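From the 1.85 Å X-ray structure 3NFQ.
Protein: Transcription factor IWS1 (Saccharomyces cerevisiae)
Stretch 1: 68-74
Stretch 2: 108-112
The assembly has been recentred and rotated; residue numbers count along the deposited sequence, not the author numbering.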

# COMPACT_ATOMS: atom_id res chain seq x y z
N LEU A 68 -15.15 -1.99 -7.19
CA LEU A 68 -14.34 -0.79 -7.06
C LEU A 68 -13.00 -0.92 -7.77
O LEU A 68 -12.27 0.08 -7.86
CB LEU A 68 -14.21 -0.39 -5.58
CG LEU A 68 -15.51 0.02 -4.89
CD1 LEU A 68 -15.29 0.52 -3.46
CD2 LEU A 68 -16.25 1.07 -5.72
N ALA A 69 -12.67 -2.11 -8.32
CA ALA A 69 -11.34 -2.34 -8.94
C ALA A 69 -10.94 -1.32 -10.00
O ALA A 69 -9.82 -0.78 -9.99
CB ALA A 69 -11.21 -3.77 -9.50
N ASP A 70 -11.85 -1.10 -10.95
CA ASP A 70 -11.64 -0.10 -11.99
C ASP A 70 -11.35 1.26 -11.42
O ASP A 70 -10.37 1.89 -11.83
CB ASP A 70 -12.88 -0.00 -12.90
CG ASP A 70 -13.02 -1.18 -13.84
OD1 ASP A 70 -12.02 -1.91 -14.07
OD2 ASP A 70 -14.15 -1.38 -14.34
N THR A 71 -12.16 1.73 -10.47
CA THR A 71 -11.96 3.06 -9.89
C THR A 71 -10.62 3.17 -9.13
O THR A 71 -9.91 4.18 -9.24
CB THR A 71 -13.04 3.43 -8.85
OG1 THR A 71 -14.35 3.08 -9.33
CG2 THR A 71 -12.96 4.93 -8.56
N ILE A 72 -10.32 2.12 -8.36
CA ILE A 72 -9.04 2.00 -7.62
C ILE A 72 -7.91 2.10 -8.61
O ILE A 72 -6.99 2.92 -8.43
CB ILE A 72 -8.96 0.64 -6.88
CG1 ILE A 72 -9.92 0.68 -5.71
CG2 ILE A 72 -7.51 0.31 -6.40
CD1 ILE A 72 -10.37 -0.70 -5.18
N LEU A 73 -7.97 1.30 -9.65
CA LEU A 73 -6.85 1.27 -10.62
C LEU A 73 -6.78 2.54 -11.45
O LEU A 73 -5.68 3.07 -11.73
CB LEU A 73 -6.94 0.02 -11.53
CG LEU A 73 -6.68 -1.30 -10.79
CD1 LEU A 73 -6.96 -2.49 -11.69
CD2 LEU A 73 -5.26 -1.42 -10.25
N ASP A 74 -7.92 3.04 -11.88
CA ASP A 74 -7.93 4.26 -12.72
C ASP A 74 -7.49 5.52 -11.98
O ASP A 74 -6.92 6.40 -12.61
CB ASP A 74 -9.31 4.48 -13.33
CG ASP A 74 -9.64 3.46 -14.40
OD1 ASP A 74 -8.73 2.79 -14.95
OD2 ASP A 74 -10.85 3.31 -14.68
N ASP A 108 -5.93 -9.88 -4.91
CA ASP A 108 -7.22 -9.95 -5.57
C ASP A 108 -7.48 -8.86 -6.66
O ASP A 108 -8.52 -8.90 -7.33
CB ASP A 108 -8.33 -9.80 -4.51
CG ASP A 108 -8.36 -10.96 -3.51
OD1 ASP A 108 -8.27 -12.14 -3.94
OD2 ASP A 108 -8.48 -10.68 -2.30
N LEU A 109 -6.57 -7.90 -6.82
CA LEU A 109 -6.76 -6.78 -7.73
C LEU A 109 -6.14 -7.08 -9.07
O LEU A 109 -5.05 -7.62 -9.12
CB LEU A 109 -6.02 -5.55 -7.18
CG LEU A 109 -6.72 -4.35 -6.61
CD1 LEU A 109 -5.66 -3.25 -6.43
CD2 LEU A 109 -7.88 -3.82 -7.49
N PRO A 110 -6.85 -6.75 -10.18
CA PRO A 110 -6.27 -7.02 -11.49
C PRO A 110 -5.14 -6.05 -11.94
O PRO A 110 -5.25 -5.38 -12.98
CB PRO A 110 -7.49 -6.98 -12.44
CG PRO A 110 -8.48 -6.10 -11.72
CD PRO A 110 -8.25 -6.27 -10.26
N VAL A 111 -4.05 -6.01 -11.18
CA VAL A 111 -2.94 -5.09 -11.47
C VAL A 111 -2.18 -5.42 -12.77
O VAL A 111 -1.85 -6.58 -13.03
CB VAL A 111 -1.97 -5.08 -10.28
CG1 VAL A 111 -0.82 -4.11 -10.50
CG2 VAL A 111 -2.75 -4.75 -9.00
N LYS A 112 -1.83 -4.40 -13.53
CA LYS A 112 -1.04 -4.57 -14.75
C LYS A 112 0.24 -3.74 -14.68
O LYS A 112 0.42 -2.90 -13.79
CB LYS A 112 -1.85 -4.12 -15.98
CG LYS A 112 -3.20 -4.78 -16.16
CD LYS A 112 -3.06 -6.31 -16.20
CE LYS A 112 -4.38 -7.01 -16.47
NZ LYS A 112 -4.09 -8.45 -16.57

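When a helix packs against a segment without regular structure, packing of apolar residues can carry the contact, and residues spaced three and four apart supply it. The contact between 68-74 and 108-112 in the yeast transcription factor IWS1 illustrates the principle: no hydrogen bond crosses it, and the 237 Å² buried between the stretches comes almost entirely from apolar residues.

L68 takes no part through its side chain, the end of which leads away, but its backbone O accepts a hydrogen bond from I72 N at 2.9 Å. A69 makes the first contact. A69 CB, pointing toward the other stretch, lies 3.9 Å from L109 CD2 and equally 3.9 Å from P110 CD, so a single methyl group touches two successive residues. Here the backbones come close, with A69 CA and L109 CA 6.5 Å apart. D70 and T71 follow without contact, as the helical turn carries them off this face; D70 remains exposed, whereas T71 is buried by parts elsewhere in the structure.

The helix then returns to the partner with I72, whose CG2 sits 4.0 Å from L109 CD1. L109 CD2, the methyl that touches A69, is also only 4.3 Å from I72 CG2, so both methyls of L109 lie against I72. The CA-to-CB bond of L109 runs sideways, but the end of the side chain comes nearer the helix, with chi1 at -109°, between the usual wells.

L73, one turn after A69 and tied to it by the 2.8 Å hydrogen bond from L73 N to A69 O, has the broadest reach. L73 CD1 packs 3.9 Å from P110 CG and approaches P110 O at 3.6 Å, a contact without a hydrogen bond, since a methyl carbon faces the carbonyl. L73 CD2 lies 4.3 Å from L109 CD1 and 4.4 Å from V111 CG2. D74, exposed and out of reach, lies beyond the contact.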